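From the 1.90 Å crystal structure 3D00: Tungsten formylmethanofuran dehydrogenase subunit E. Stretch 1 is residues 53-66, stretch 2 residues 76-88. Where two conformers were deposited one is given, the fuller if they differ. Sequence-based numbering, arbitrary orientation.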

ATOM      1  N   ILE A  53      -3.097   5.245  -9.706  1.00 37.94           N
ATOM      2  CA  ILE A  53      -4.239   4.424  -9.296  1.00 39.72           C
ATOM      3  C   ILE A  53      -4.031   3.004  -9.782  1.00 40.86           C
ATOM      4  O   ILE A  53      -3.759   2.805 -10.973  1.00 40.07           O
ATOM      5  CB  ILE A  53      -5.587   4.913  -9.907  1.00 41.91           C
ATOM      6  CG1 ILE A  53      -6.127   6.129  -9.188  1.00 42.74           C
ATOM      7  CG2 ILE A  53      -6.675   3.840  -9.790  1.00 43.04           C
ATOM      8  CD1 ILE A  53      -6.687   7.064 -10.139  1.00 43.91           C
ATOM      9  N   CYS A  54      -4.101   2.022  -8.872  1.00 39.08           N
ATOM     10  CA  CYS A  54      -4.165   0.602  -9.256  1.00 39.32           C
ATOM     11  C   CYS A  54      -5.567   0.102  -9.062  1.00 38.41           C
ATOM     12  O   CYS A  54      -6.146   0.394  -8.046  1.00 40.35           O
ATOM     13  CB  CYS A  54      -3.279  -0.261  -8.377  1.00 39.76           C
ATOM     14  SG  CYS A  54      -1.585   0.046  -8.684  1.00 45.74           S
ATOM     15  N   GLU A  55      -6.085  -0.665 -10.021  1.00 37.21           N
ATOM     16  CA  GLU A  55      -7.439  -1.148  -9.998  1.00 37.14           C
ATOM     17  C   GLU A  55      -7.525  -2.560  -9.491  1.00 37.53           C
ATOM     18  O   GLU A  55      -8.573  -3.191  -9.561  1.00 39.26           O
ATOM     19  CB  GLU A  55      -8.059  -1.032 -11.379  1.00 39.09           C
ATOM     20  CG  GLU A  55      -7.797   0.310 -11.966  1.00 39.15           C
ATOM     21  CD  GLU A  55      -8.481   0.574 -13.272  1.00 39.71           C
ATOM     22  OE1 GLU A  55      -9.353  -0.187 -13.728  1.00 37.77           O
ATOM     23  OE2 GLU A  55      -8.126   1.614 -13.833  1.00 42.62           O
ATOM     24  N   THR A  56      -6.410  -3.065  -8.990  1.00 38.93           N
ATOM     25  CA  THR A  56      -6.385  -4.315  -8.251  1.00 39.00           C
ATOM     26  C   THR A  56      -5.430  -4.131  -7.074  1.00 39.28           C
ATOM     27  O   THR A  56      -4.495  -3.356  -7.155  1.00 38.91           O
ATOM     28  CB  THR A  56      -5.963  -5.528  -9.143  1.00 37.42           C
ATOM     29  OG1 THR A  56      -5.985  -6.691  -8.338  1.00 38.44           O
ATOM     30  CG2 THR A  56      -4.525  -5.395  -9.742  1.00 36.01           C
ATOM     31  N   ARG A  57      -5.673  -4.856  -5.984  1.00 42.50           N
ATOM     32  CA  ARG A  57      -4.755  -4.884  -4.862  1.00 43.05           C
ATOM     33  C   ARG A  57      -3.605  -5.892  -5.017  1.00 46.13           C
ATOM     34  O   ARG A  57      -2.598  -5.784  -4.345  1.00 45.16           O
ATOM     35  CB  ARG A  57      -5.510  -5.039  -3.544  1.00 45.26           C
ATOM     36  CG  ARG A  57      -6.225  -6.322  -3.291  1.00 48.08           C
ATOM     37  CD  ARG A  57      -6.944  -6.212  -1.934  1.00 50.13           C
ATOM     38  N   THR A  58      -3.719  -6.813  -5.964  1.00 46.00           N
ATOM     39  CA  THR A  58      -2.750  -7.880  -6.120  1.00 46.22           C
ATOM     40  C   THR A  58      -1.561  -7.440  -6.962  1.00 45.07           C
ATOM     41  O   THR A  58      -1.714  -7.136  -8.119  1.00 45.29           O
ATOM     42  CB  THR A  58      -3.431  -9.093  -6.770  1.00 47.78           C
ATOM     43  OG1 THR A  58      -4.707  -9.304  -6.132  1.00 48.98           O
ATOM     44  CG2 THR A  58      -2.578 -10.326  -6.660  1.00 46.61           C
ATOM     45  N   CYS A  59      -0.368  -7.421  -6.368  1.00 43.74           N
ATOM     46  CA  CYS A  59       0.906  -7.270  -7.077  1.00 43.46           C
ATOM     47  C   CYS A  59       1.178  -5.895  -7.643  1.00 43.10           C
ATOM     48  O   CYS A  59       2.236  -5.307  -7.419  1.00 43.89           O
ATOM     49  CB  CYS A  59       1.041  -8.301  -8.225  1.00 44.32           C
ATOM     50  SG  CYS A  59       1.303  -9.964  -7.659  1.00 45.95           S
ATOM     51  N   LEU A  60       0.242  -5.413  -8.426  1.00 42.15           N
ATOM     52  CA  LEU A  60       0.424  -4.185  -9.150  1.00 42.79           C
ATOM     53  C   LEU A  60       0.768  -3.017  -8.244  1.00 41.81           C
ATOM     54  O   LEU A  60       1.604  -2.199  -8.620  1.00 41.01           O
ATOM     55  CB  LEU A  60      -0.807  -3.887  -9.989  1.00 44.63           C
ATOM     56  CG  LEU A  60      -0.694  -3.205 -11.353  1.00 45.29           C
ATOM     57  CD1 LEU A  60       0.574  -3.476 -12.078  1.00 46.20           C
ATOM     58  CD2 LEU A  60      -1.883  -3.607 -12.216  1.00 45.56           C
ATOM     59  N   PRO A  61       0.137  -2.905  -7.033  1.00 40.85           N
ATOM     60  CA  PRO A  61       0.636  -1.809  -6.190  1.00 39.92           C
ATOM     61  C   PRO A  61       2.143  -1.769  -5.911  1.00 40.14           C
ATOM     62  O   PRO A  61       2.694  -0.683  -5.812  1.00 39.27           O
ATOM     63  CB  PRO A  61      -0.131  -2.016  -4.896  1.00 39.94           C
ATOM     64  CG  PRO A  61      -1.419  -2.627  -5.311  1.00 38.66           C
ATOM     65  CD  PRO A  61      -1.024  -3.582  -6.388  1.00 39.61           C
ATOM     66  N   ASP A  62       2.787  -2.925  -5.747  1.00 39.99           N
ATOM     67  CA  ASP A  62       4.223  -2.963  -5.455  1.00 39.77           C
ATOM     68  C   ASP A  62       5.091  -2.538  -6.605  1.00 39.43           C
ATOM     69  O   ASP A  62       6.170  -2.028  -6.381  1.00 39.04           O
ATOM     70  CB  ASP A  62       4.637  -4.328  -4.935  1.00 40.90           C
ATOM     71  CG  ASP A  62       4.115  -4.585  -3.523  1.00 41.59           C
ATOM     72  OD1 ASP A  62       3.547  -3.668  -2.884  1.00 41.32           O
ATOM     73  OD2 ASP A  62       4.302  -5.710  -3.032  1.00 44.42           O
ATOM     74  N   ALA A  63       4.619  -2.728  -7.848  1.00 40.28           N
ATOM     75  CA  ALA A  63       5.326  -2.220  -9.044  1.00 39.50           C
ATOM     76  C   ALA A  63       5.373  -0.698  -9.002  1.00 38.89           C
ATOM     77  O   ALA A  63       6.430  -0.083  -9.178  1.00 39.00           O
ATOM     78  CB  ALA A  63       4.604  -2.687 -10.314  1.00 37.75           C
ATOM     79  N   VAL A  64       4.220  -0.098  -8.737  1.00 39.04           N
ATOM     80  CA  VAL A  64       4.107   1.348  -8.556  1.00 37.52           C
ATOM     81  C   VAL A  64       4.990   1.814  -7.380  1.00 37.66           C
ATOM     82  O   VAL A  64       5.871   2.634  -7.557  1.00 37.92           O
ATOM     83  CB  VAL A  64       2.607   1.802  -8.401  1.00 38.73           C
ATOM     84  CG1 VAL A  64       2.503   3.326  -8.090  1.00 36.23           C
ATOM     85  CG2 VAL A  64       1.816   1.486  -9.652  1.00 37.17           C
ATOM     86  N   GLN A  65       4.825   1.248  -6.196  1.00 37.38           N
ATOM     87  CA  GLN A  65       5.626   1.658  -5.042  1.00 38.06           C
ATOM     88  C   GLN A  65       7.101   1.541  -5.244  1.00 40.10           C
ATOM     89  O   GLN A  65       7.865   2.440  -4.816  1.00 39.76           O
ATOM     90  CB  GLN A  65       5.202   0.900  -3.823  1.00 39.50           C
ATOM     91  CG  GLN A  65       3.819   1.256  -3.449  1.00 39.13           C
ATOM     92  CD  GLN A  65       3.430   0.713  -2.128  1.00 40.75           C
ATOM     93  OE1 GLN A  65       3.125   1.471  -1.215  1.00 40.94           O
ATOM     94  NE2 GLN A  65       3.410  -0.613  -2.008  1.00 38.48           N
ATOM     95  N   LEU A  66       7.530   0.484  -5.929  1.00 40.49           N
ATOM     96  CA  LEU A  66       8.957   0.281  -6.200  1.00 40.78           C
ATOM     97  C   LEU A  66       9.554   1.212  -7.239  1.00 40.06           C
ATOM     98  O   LEU A  66      10.755   1.437  -7.241  1.00 40.27           O
ATOM     99  CB  LEU A  66       9.220  -1.141  -6.710  1.00 43.85           C
ATOM    100  CG  LEU A  66       9.568  -2.274  -5.739  1.00 46.10           C
ATOM    101  CD1 LEU A  66       9.336  -3.658  -6.424  1.00 47.33           C
ATOM    102  CD2 LEU A  66      10.997  -2.111  -5.276  1.00 46.92           C
ATOM    103  N   TRP A  76      -0.188   9.175  -2.569  1.00 39.55           N
ATOM    104  CA  TRP A  76      -0.106   9.473  -4.003  1.00 39.72           C
ATOM    105  C   TRP A  76      -0.523   8.245  -4.803  1.00 39.89           C
ATOM    106  O   TRP A  76      -0.960   8.380  -5.929  1.00 40.06           O
ATOM    107  CB  TRP A  76       1.267   9.986  -4.414  1.00 41.10           C
ATOM    108  CG  TRP A  76       1.690  11.271  -3.667  1.00 41.87           C
ATOM    109  CD1 TRP A  76       0.887  12.131  -2.967  1.00 41.81           C
ATOM    110  CD2 TRP A  76       3.013  11.801  -3.573  1.00 42.48           C
ATOM    111  NE1 TRP A  76       1.633  13.153  -2.436  1.00 42.17           N
ATOM    112  CE2 TRP A  76       2.942  12.973  -2.783  1.00 42.13           C
ATOM    113  CE3 TRP A  76       4.255  11.401  -4.081  1.00 42.90           C
ATOM    114  CZ2 TRP A  76       4.069  13.750  -2.484  1.00 43.10           C
ATOM    115  CZ3 TRP A  76       5.386  12.166  -3.786  1.00 42.37           C
ATOM    116  CH2 TRP A  76       5.282  13.335  -2.994  1.00 42.88           C
ATOM    117  N   LEU A  77      -0.427   7.048  -4.194  1.00 40.33           N
ATOM    118  CA  LEU A  77      -1.047   5.836  -4.735  1.00 38.03           C
ATOM    119  C   LEU A  77      -2.381   5.551  -4.065  1.00 39.37           C
ATOM    120  O   LEU A  77      -2.447   5.420  -2.815  1.00 38.23           O
ATOM    121  CB  LEU A  77      -0.160   4.632  -4.517  1.00 37.61           C
ATOM    122  CG  LEU A  77      -0.644   3.242  -4.964  1.00 37.47           C
ATOM    123  CD1 LEU A  77      -1.031   3.148  -6.455  1.00 37.83           C
ATOM    124  CD2 LEU A  77       0.355   2.156  -4.604  1.00 36.71           C
ATOM    125  N   THR A  78      -3.412   5.430  -4.903  1.00 40.99           N
ATOM    126  CA  THR A  78      -4.729   4.936  -4.532  1.00 40.48           C
ATOM    127  C   THR A  78      -4.907   3.539  -5.141  1.00 40.41           C
ATOM    128  O   THR A  78      -4.559   3.299  -6.278  1.00 38.55           O
ATOM    129  CB  THR A  78      -5.825   5.949  -5.032  1.00 42.41           C
ATOM    130  OG1 THR A  78      -5.717   7.138  -4.251  1.00 46.02           O
ATOM    131  CG2 THR A  78      -7.263   5.444  -4.873  1.00 45.01           C
ATOM    132  N   VAL A  79      -5.473   2.627  -4.364  1.00 39.58           N
ATOM    133  CA  VAL A  79      -5.815   1.323  -4.823  1.00 38.82           C
ATOM    134  C   VAL A  79      -7.344   1.212  -4.765  1.00 40.33           C
ATOM    135  O   VAL A  79      -7.958   1.443  -3.714  1.00 38.91           O
ATOM    136  CB  VAL A  79      -5.147   0.258  -3.960  1.00 38.01           C
ATOM    137  CG1 VAL A  79      -5.642  -1.103  -4.353  1.00 39.63           C
ATOM    138  CG2 VAL A  79      -3.565   0.379  -4.110  1.00 36.37           C
ATOM    139  N   LEU A  80      -7.947   1.003  -5.918  1.00 39.86           N
ATOM    140  CA  LEU A  80      -9.371   0.700  -6.011  1.00 41.41           C
ATOM    141  C   LEU A  80      -9.419  -0.787  -6.241  1.00 43.35           C
ATOM    142  O   LEU A  80      -9.024  -1.268  -7.285  1.00 42.62           O
ATOM    143  CB  LEU A  80      -9.988   1.456  -7.173  1.00 42.27           C
ATOM    144  CG  LEU A  80      -9.806   2.974  -7.072  1.00 43.64           C
ATOM    145  CD1 LEU A  80     -10.244   3.592  -8.376  1.00 44.15           C
ATOM    146  CD2 LEU A  80     -10.621   3.585  -5.917  1.00 44.26           C
ATOM    147  N   PRO A  81      -9.865  -1.561  -5.245  1.00 46.82           N
ATOM    148  CA  PRO A  81      -9.881  -3.010  -5.418  1.00 47.14           C
ATOM    149  C   PRO A  81     -11.010  -3.511  -6.320  1.00 46.95           C
ATOM    150  O   PRO A  81     -12.025  -4.039  -5.842  1.00 47.22           O
ATOM    151  CB  PRO A  81     -10.023  -3.510  -3.992  1.00 48.74           C
ATOM    152  CG  PRO A  81     -10.860  -2.462  -3.352  1.00 49.84           C
ATOM    153  CD  PRO A  81     -10.347  -1.165  -3.911  1.00 48.92           C
HETATM  154  N   MSE A  82     -10.844  -3.349  -7.628  1.00 43.92           N
HETATM  155  CA  MSE A  82     -11.878  -3.744  -8.585  1.00 41.31           C
HETATM  156  C   MSE A  82     -11.525  -5.008  -9.360  1.00 42.44           C
HETATM  157  O   MSE A  82     -12.256  -5.405 -10.230  1.00 43.61           O
HETATM  158  CB  MSE A  82     -12.164  -2.590  -9.524  1.00 39.93           C
HETATM  159  CG  MSE A  82     -12.679  -1.408  -8.792  1.00 38.65           C
HETATM  160 SE   MSE A  82     -13.121   0.060  -9.911  0.75 36.99          SE
HETATM  161  CE  MSE A  82     -11.391   0.353 -10.634  1.00 32.40           C
ATOM    162  N   GLY A  83     -10.401  -5.649  -9.034  1.00 42.52           N
ATOM    163  CA  GLY A  83      -9.991  -6.895  -9.683  1.00 41.86           C
ATOM    164  C   GLY A  83      -9.524  -6.772 -11.120  1.00 41.21           C
ATOM    165  O   GLY A  83      -9.412  -7.771 -11.816  1.00 42.60           O
ATOM    166  N   LEU A  84      -9.231  -5.544 -11.543  1.00 39.62           N
ATOM    167  CA  LEU A  84      -8.810  -5.243 -12.896  1.00 36.82           C
ATOM    168  C   LEU A  84      -7.302  -4.985 -12.876  1.00 36.21           C
ATOM    169  O   LEU A  84      -6.807  -4.205 -12.098  1.00 33.52           O
ATOM    170  CB  LEU A  84      -9.552  -4.031 -13.450  1.00 36.38           C
ATOM    171  CG  LEU A  84     -11.053  -4.220 -13.609  1.00 37.12           C
ATOM    172  CD1 LEU A  84     -11.708  -2.910 -13.996  1.00 36.54           C
ATOM    173  CD2 LEU A  84     -11.386  -5.322 -14.637  1.00 37.79           C
ATOM    174  N   PHE A  85      -6.586  -5.700 -13.726  1.00 38.89           N
ATOM    175  CA  PHE A  85      -5.121  -5.600 -13.815  1.00 39.86           C
ATOM    176  C   PHE A  85      -4.793  -4.384 -14.683  1.00 39.42           C
ATOM    177  O   PHE A  85      -4.489  -4.499 -15.855  1.00 39.51           O
ATOM    178  CB  PHE A  85      -4.501  -6.894 -14.370  1.00 41.29           C
ATOM    179  CG  PHE A  85      -3.087  -7.116 -13.919  1.00 41.86           C
ATOM    180  CD1 PHE A  85      -2.820  -7.486 -12.614  1.00 42.78           C
ATOM    181  CD2 PHE A  85      -2.031  -6.950 -14.783  1.00 43.31           C
ATOM    182  CE1 PHE A  85      -1.518  -7.665 -12.172  1.00 43.82           C
ATOM    183  CE2 PHE A  85      -0.707  -7.134 -14.346  1.00 43.09           C
ATOM    184  CZ  PHE A  85      -0.464  -7.489 -13.050  1.00 43.22           C
ATOM    185  N   ALA A  86      -4.874  -3.223 -14.058  1.00 37.94           N
ATOM    186  CA  ALA A  86      -4.686  -1.948 -14.730  1.00 38.45           C
ATOM    187  C   ALA A  86      -4.112  -0.924 -13.739  1.00 38.63           C
ATOM    188  O   ALA A  86      -4.352  -0.977 -12.531  1.00 36.15           O
ATOM    189  CB  ALA A  86      -6.007  -1.470 -15.272  1.00 34.59           C
ATOM    190  N   VAL A  87      -3.296  -0.019 -14.262  1.00 39.87           N
ATOM    191  CA  VAL A  87      -2.777   1.091 -13.473  1.00 37.91           C
ATOM    192  C   VAL A  87      -2.948   2.338 -14.322  1.00 36.44           C
ATOM    193  O   VAL A  87      -2.823   2.263 -15.531  1.00 37.14           O
ATOM    194  CB  VAL A  87      -1.240   0.887 -13.143  1.00 37.74           C
ATOM    195  CG1 VAL A  87      -0.436   0.554 -14.447  1.00 36.86           C
ATOM    196  CG2 VAL A  87      -0.641   2.142 -12.435  1.00 37.14           C
ATOM    197  N   SER A  88      -3.277   3.457 -13.682  1.00 35.20           N
ATOM    198  CA  SER A  88      -3.193   4.750 -14.321  0.50 35.35           C
ATOM    199  C   SER A  88      -2.246   5.634 -13.537  1.00 35.21           C
ATOM    200  O   SER A  88      -2.161   5.549 -12.283  1.00 36.61           O
ATOM    201  CB  SER A  88      -4.558   5.417 -14.444  0.50 35.32           C
ATOM    202  OG  SER A  88      -5.060   5.777 -13.186  0.50 34.80           O
TER

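The contact is built around a short strand, Ile 53 and Cys 54, that lies between two strands of the second stretch. It pairs parallel with Leu 77 to Val 79 and antiparallel with the strand that includes Val 87 and Ser 88. The two stretches together bury 1111 Å² of surface.

Backbone hydrogen bonds hold this arrangement. On the antiparallel side, Ile 53 and Ser 88 form a reciprocal pair: Ile 53 N to Ser 88 O is 2.8 Å, and Ser 88 N to Ile 53 O is also 2.8 Å. Both are close to straight. Glu 55 N continues the ladder to Ala 86 O at 3.1 Å. On the parallel side, Cys 54 N donates to Thr 78 O at 2.9 Å, and Leu 80 N donates to Cys 54 O at 2.9 Å. Cys 54 thus uses both its N and its O on the parallel neighbor, while Ile 53 uses both on the antiparallel one. The backbone polar groups thus alternate between the two neighbors, as is usual for a strand paired on both sides.

Past the strand, Glu 55 O gathers the turn of the second stretch. It accepts from Met 82 N at 3.0 Å and from Leu 84 N at 3.1 Å. Gly 83 N is also 3.1 Å from Glu 55 O, but the angle is too poor for a hydrogen bond. Met 82 is a selenomethionine; its CE reaches Glu 55 CB at 3.7 Å. Gly 83 has a positive phi of 71°, a conformation that favors glycine.

CA-H...O contacts supplement the ladder. Ile 53 CA lies 3.2 Å from Thr 78 O, and Val 87 CA lies 3.2 Å from Ile 53 O. Val 79 CA approaches Cys 54 O at 3.4 Å. Such contacts are common where strands run side by side.

Apolar packing joins the helix to the sheet. The helix runs almost exactly antiparallel to strand 77-79, with axes 10.0 Å apart. Leu 60 and Val 64 direct their CA-to-CB bonds toward the second stretch. Val 64 touches both strands of the second stretch: its CG1 is 3.9 Å from Leu 77 CD1, and its CG2 is 3.8 Å from Val 87 CG2. Cys 54 SG sits 3.9 Å from the same Leu 77 CD1. Pro 61 CG meets Val 79 CG2 at 3.9 Å. The CA-to-CB bond of Leu 77 points sideways, but the end of the side chain comes nearer, and its CD2 lies 3.8 Å from Gln 65 CG. Away from the helix, Ile 53 CG2 packs on Leu 80 CD1 at 3.8 Å.

One CH-pi contact involves Phe 85. Leu 60 CD2 stands 3.9 Å from the centroid of the Phe 85 ring, only 6° off the ring normal, so the methyl sits squarely over the face. Thr 56 CG2 also approaches the ring, 3.9 Å from Phe 85 CD1.

One polar atom is left unsatisfied. Thr 56 O is buried by the contact without a partner in the model; Val 79 CG1 lies 3.8 Å from Thr 56 O.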